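Local coordinates for galactose-binding-like protein (Bacteroides thetaiotaomicron, PDB 7M1B) that probably binds or processes carbohydrate as a SusE-like protein, with a C-terminal domain related to galactose-binding domains, at residues Gly263-Leu268 against Pro351-Arg356; Gly305-Trp310 against Arg356-Ser361. All coordinates share one frame; numbering follows the deposited sequence.

In the fold
Strand 352-362 serves both contacts; Arg356 ends one segment and begins the other, but acts across contact 2 alone. In contact 1 the beginning of this strand pairs with its antiparallel neighbour, strand 256-274; in contact 2 its continuation meets the loop joining strands 292-297 and 311-317. Both are partly buried, with centres about 14 Å apart, and they abut where Tyr354 O lies 3.5 Å from Trp310 CZ3. Their chemistry follows their place. Contact 1 rests on backbone bonding at the sheet, with apolar side chains to the interior and an arginine laid along the partly exposed margin. Contact 2 is a side-chain affair, in which an arginine buried among indole rings is bonded to a loop carbonyl.

Contact 1 of 2, residues Gly263-Leu268 against Pro351-Arg356; sequences GQTAQL and PVRYIR
Ala266 and Val352 form an antiparallel hydrogen-bonded pair, the backbone link of this contact. Ala266 N gives to Val352 O at 2.9 Å, and Val352 N returns a bond to Ala266 O at 3.0 Å. Weaker CA-H...O contacts flank the pair, from Thr265 to Val352 O and from Pro351 to Ala266 O. Gln264 O is buried without a hydrogen-bonding partner; Arg353 CA approaches it at 3.4 Å in a further contact of this kind.

The polar part is built round Arg353. With CG anti to the backbone N (chi1 171°) and an extended chain beyond, its side chain runs back past Gln264 and lays one guanidinium face over the Gly263-Gln264 peptide, Gly263 C sitting 3.7 Å above the plane. NE makes a salt bridge with Asp261, while NH1 donates to a water 3.1 Å away that also bonds Thr265 OG1. An alanine in place of Arg353 would probably leave Asp261 without its charged mate and uncover the Gly263-Gln264 peptide.

Among apolar groups, Leu268 CD1 touches Val352 CG2 from the side at 3.7 Å and meets Ile355 CD1 tip to tip at 4.0 Å. Thr265 CG2 leans on Pro351 CB. The polar Gln267, its NE2 bonded to Ile349 O, packs OE1 on the Pro351 ring by van der Waals contact.

Just beyond the pair, Arg353 and Tyr354 both face Arg297 in a classic beta bulge where the chain turns a corner, consistent with the antiparallel sheet of a galactose-binding-domain-like beta sandwich.

Contact 2 of 2, residues Gly305-Trp310 against Arg356-Ser361; sequences GSWDGW and RFKILS
Arg356 runs between two indoles, Trp307 and Trp310, and turns a different aspect to each. Its aliphatic part covers the Trp310 face: CD makes a CH-pi contact 3.7 Å from the centroid of the six-membered ring, and the guanidinium beyond is turned within 14° of the ring plane. Against Trp307 the planes stand 53° apart. Here NH1 sits 3.4 Å above the middle of the indole, and CZ lies 4.6 Å from the six-membered-ring centroid in a cation-pi interaction.

Both rings come from one loop, shaped by a type II beta turn from Trp307 to Trp310 and by an ST turn in which Ser306 OG accepts from Asp308 N.

The extended arginine ends on Gly305 O, bonded by Arg356 NH1 at 2.9 Å and by Arg356 NH2 at 3.2 Å, end-on and near the guanidinium plane. NH1 nevertheless approaches from above the carbonyl plane. Gly305 CA packs 3.3 Å from Arg356 NH2. Thr259 OG1 satisfies NE, and the salt bridge from NH2 to Asp218 would be expected to favour the buried charge.

Lys358 CB touches Trp307 CH2. With CG anti to the backbone N (chi1 -176°) and the chain extended, Lys358 CD reaches Trp307 CZ2 at 4.1 Å; NZ offers that ring at most a weak attraction.

Contact 1 of 2, residues Gly263-Leu268 against Pro351-Arg356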
# COMPACT_ATOMS: atom_id res chain seq x y z
N GLY A 263 -11.38 1.68 10.50
CA GLY A 263 -12.46 1.17 11.31
C GLY A 263 -12.48 -0.36 11.47
O GLY A 263 -13.38 -0.92 12.14
N GLN A 264 -11.40 -0.99 11.02
CA GLN A 264 -11.19 -2.41 11.20
C GLN A 264 -9.74 -2.68 10.84
O GLN A 264 -9.10 -1.83 10.18
CB GLN A 264 -12.05 -3.26 10.27
CG GLN A 264 -11.90 -2.94 8.80
CD GLN A 264 -12.68 -3.92 7.94
OE1 GLN A 264 -12.81 -5.11 8.28
NE2 GLN A 264 -13.27 -3.38 6.85
N THR A 265 -9.28 -3.88 11.17
CA THR A 265 -7.91 -4.26 10.82
C THR A 265 -7.94 -5.16 9.58
O THR A 265 -8.77 -6.05 9.49
CB THR A 265 -7.28 -5.01 11.99
OG1 THR A 265 -7.26 -4.07 13.08
CG2 THR A 265 -5.83 -5.39 11.71
N ALA A 266 -6.97 -4.98 8.69
CA ALA A 266 -6.95 -5.76 7.45
C ALA A 266 -5.52 -5.95 6.95
O ALA A 266 -4.68 -5.11 7.18
CB ALA A 266 -7.80 -5.07 6.39
N GLN A 267 -5.32 -7.04 6.22
CA GLN A 267 -4.15 -7.27 5.38
C GLN A 267 -4.43 -6.61 4.05
O GLN A 267 -5.38 -7.00 3.37
CB GLN A 267 -3.91 -8.80 5.21
CG GLN A 267 -2.53 -9.11 4.63
CD GLN A 267 -1.34 -8.75 5.50
OE1 GLN A 267 -1.26 -9.05 6.69
NE2 GLN A 267 -0.37 -8.10 4.87
N LEU A 268 -3.68 -5.55 3.67
CA LEU A 268 -4.01 -4.76 2.50
C LEU A 268 -3.36 -5.30 1.23
O LEU A 268 -2.15 -5.66 1.22
CB LEU A 268 -3.57 -3.32 2.76
CG LEU A 268 -4.34 -2.61 3.86
CD1 LEU A 268 -3.82 -1.16 4.08
CD2 LEU A 268 -5.85 -2.54 3.52
N PRO A 351 -0.82 -6.63 9.25
CA PRO A 351 -2.20 -6.12 9.22
C PRO A 351 -2.16 -4.73 9.84
O PRO A 351 -1.41 -4.49 10.78
CB PRO A 351 -2.92 -7.06 10.20
CG PRO A 351 -2.12 -8.36 10.11
CD PRO A 351 -0.69 -7.85 10.09
N VAL A 352 -3.05 -3.85 9.36
CA VAL A 352 -3.07 -2.47 9.86
C VAL A 352 -4.54 -2.01 9.94
O VAL A 352 -5.42 -2.65 9.34
CB VAL A 352 -2.26 -1.45 9.03
CG1 VAL A 352 -0.76 -1.72 9.17
CG2 VAL A 352 -2.67 -1.49 7.57
N ARG A 353 -4.76 -0.93 10.72
CA ARG A 353 -6.11 -0.33 10.83
C ARG A 353 -5.97 1.17 10.58
O ARG A 353 -6.87 1.72 9.92
CB ARG A 353 -6.63 -0.54 12.25
CG ARG A 353 -7.91 0.25 12.52
CD ARG A 353 -8.60 -0.15 13.81
NE ARG A 353 -9.75 0.71 14.03
CZ ARG A 353 -10.81 0.47 14.78
NH1 ARG A 353 -11.01 -0.75 15.31
NH2 ARG A 353 -11.73 1.42 14.83
N TYR A 354 -4.98 1.84 11.22
CA TYR A 354 -4.79 3.26 11.05
C TYR A 354 -3.88 3.53 9.89
O TYR A 354 -2.86 2.84 9.76
CB TYR A 354 -4.34 3.94 12.35
CG TYR A 354 -5.22 3.64 13.53
CD1 TYR A 354 -6.42 4.37 13.74
CD2 TYR A 354 -5.02 2.51 14.32
CE1 TYR A 354 -7.28 4.07 14.79
CE2 TYR A 354 -5.93 2.13 15.31
CZ TYR A 354 -7.07 2.89 15.52
OH TYR A 354 -7.94 2.57 16.55
N ILE A 355 -4.16 4.56 9.09
CA ILE A 355 -3.43 4.81 7.85
C ILE A 355 -2.97 6.26 7.82
O ILE A 355 -3.75 7.15 8.08
CB ILE A 355 -4.28 4.47 6.59
CG1 ILE A 355 -4.81 3.02 6.56
CG2 ILE A 355 -3.58 4.82 5.31
CD1 ILE A 355 -3.66 2.03 6.47
N ARG A 356 -1.74 6.49 7.33
CA ARG A 356 -1.30 7.84 7.01
C ARG A 356 -0.87 7.92 5.55
O ARG A 356 -0.21 6.98 5.02
CB ARG A 356 -0.11 8.23 7.88
CG ARG A 356 -0.52 8.83 9.22
CD ARG A 356 0.64 9.11 10.12
NE ARG A 356 0.20 10.16 11.04
CZ ARG A 356 1.00 10.80 11.88
NH1 ARG A 356 2.27 10.34 12.08
NH2 ARG A 356 0.61 11.79 12.62
O HOH W 1 -9.71 -3.51 14.60

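Contact 2 of 2, residues Gly305-Trp310 against Arg356-Ser361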
# COMPACT_ATOMS: atom_id res chain seq x y z
N GLY A 305 0.85 12.49 17.25
CA GLY A 305 1.19 12.19 15.85
C GLY A 305 2.64 11.76 15.65
O GLY A 305 3.15 11.76 14.51
N SER A 306 3.27 11.33 16.74
CA SER A 306 4.63 10.80 16.57
C SER A 306 4.64 9.66 15.56
O SER A 306 3.76 8.81 15.55
CB SER A 306 5.11 10.29 17.91
OG SER A 306 6.34 9.62 17.76
N TRP A 307 5.74 9.57 14.78
CA TRP A 307 5.85 8.49 13.81
C TRP A 307 6.32 7.15 14.41
O TRP A 307 6.26 6.10 13.76
CB TRP A 307 6.80 8.97 12.71
CG TRP A 307 6.12 9.88 11.72
CD1 TRP A 307 6.21 11.25 11.60
CD2 TRP A 307 5.34 9.44 10.60
NE1 TRP A 307 5.47 11.69 10.52
CE2 TRP A 307 4.93 10.59 9.87
CE3 TRP A 307 4.96 8.16 10.16
CZ2 TRP A 307 4.20 10.47 8.68
CZ3 TRP A 307 4.18 8.05 9.02
CH2 TRP A 307 3.83 9.19 8.26
N ASP A 308 6.68 7.17 15.70
CA ASP A 308 7.02 5.94 16.40
C ASP A 308 5.83 4.97 16.34
O ASP A 308 4.66 5.37 16.58
CB ASP A 308 7.33 6.26 17.86
CG ASP A 308 8.67 6.97 18.05
OD1 ASP A 308 9.42 7.21 17.05
OD2 ASP A 308 8.96 7.27 19.20
N GLY A 309 6.09 3.73 15.94
CA GLY A 309 5.03 2.73 15.96
C GLY A 309 4.31 2.60 14.61
O GLY A 309 3.46 1.71 14.44
N TRP A 310 4.66 3.45 13.64
CA TRP A 310 4.11 3.41 12.28
C TRP A 310 5.04 2.62 11.37
O TRP A 310 6.27 2.75 11.49
CB TRP A 310 3.92 4.84 11.74
CG TRP A 310 2.78 5.56 12.42
CD1 TRP A 310 2.84 6.37 13.54
CD2 TRP A 310 1.43 5.65 11.93
NE1 TRP A 310 1.57 6.90 13.81
CE2 TRP A 310 0.70 6.45 12.83
CE3 TRP A 310 0.77 5.04 10.83
CZ2 TRP A 310 -0.67 6.73 12.62
CZ3 TRP A 310 -0.57 5.29 10.66
CH2 TRP A 310 -1.25 6.11 11.54
N ARG A 356 -1.74 6.49 7.33
CA ARG A 356 -1.30 7.84 7.01
C ARG A 356 -0.87 7.92 5.55
O ARG A 356 -0.21 6.98 5.02
CB ARG A 356 -0.11 8.23 7.88
CG ARG A 356 -0.52 8.83 9.22
CD ARG A 356 0.64 9.11 10.12
NE ARG A 356 0.20 10.16 11.04
CZ ARG A 356 1.00 10.80 11.88
NH1 ARG A 356 2.27 10.34 12.08
NH2 ARG A 356 0.61 11.79 12.62
N PHE A 357 -1.19 9.05 4.92
CA PHE A 357 -0.58 9.43 3.65
C PHE A 357 0.43 10.53 3.94
O PHE A 357 0.11 11.56 4.48
CB PHE A 357 -1.66 9.97 2.69
CG PHE A 357 -2.36 8.88 1.91
CD1 PHE A 357 -2.94 7.82 2.59
CD2 PHE A 357 -2.60 9.01 0.56
CE1 PHE A 357 -3.57 6.79 1.87
CE2 PHE A 357 -3.20 7.98 -0.18
CZ PHE A 357 -3.72 6.90 0.50
N LYS A 358 1.73 10.17 3.70
CA LYS A 358 2.81 11.13 3.84
C LYS A 358 3.07 11.69 2.45
O LYS A 358 3.61 10.99 1.57
CB LYS A 358 4.05 10.42 4.40
CG LYS A 358 5.22 11.37 4.67
CD LYS A 358 6.47 10.56 5.22
CE LYS A 358 7.55 11.50 5.99
NZ LYS A 358 8.65 10.65 6.66
N ILE A 359 2.67 12.95 2.25
CA ILE A 359 2.70 13.53 0.92
C ILE A 359 4.10 14.14 0.74
O ILE A 359 4.47 15.03 1.51
CB ILE A 359 1.59 14.59 0.74
CG1 ILE A 359 0.19 14.07 1.10
CG2 ILE A 359 1.66 15.16 -0.70
CD1 ILE A 359 -0.19 12.86 0.30
N LEU A 360 4.80 13.72 -0.32
CA LEU A 360 6.14 14.23 -0.60
C LEU A 360 6.07 15.40 -1.59
O LEU A 360 6.85 16.38 -1.51
CB LEU A 360 6.97 13.08 -1.18
CG LEU A 360 7.04 11.76 -0.38
CD1 LEU A 360 7.97 10.77 -1.06
CD2 LEU A 360 7.51 11.99 1.03
N SER A 361 5.13 15.33 -2.55
CA SER A 361 5.09 16.29 -3.66
C SER A 361 3.65 16.42 -4.19
O SER A 361 2.93 15.40 -4.12
CB SER A 361 6.16 15.94 -4.74
OG SER A 361 5.77 14.70 -5.37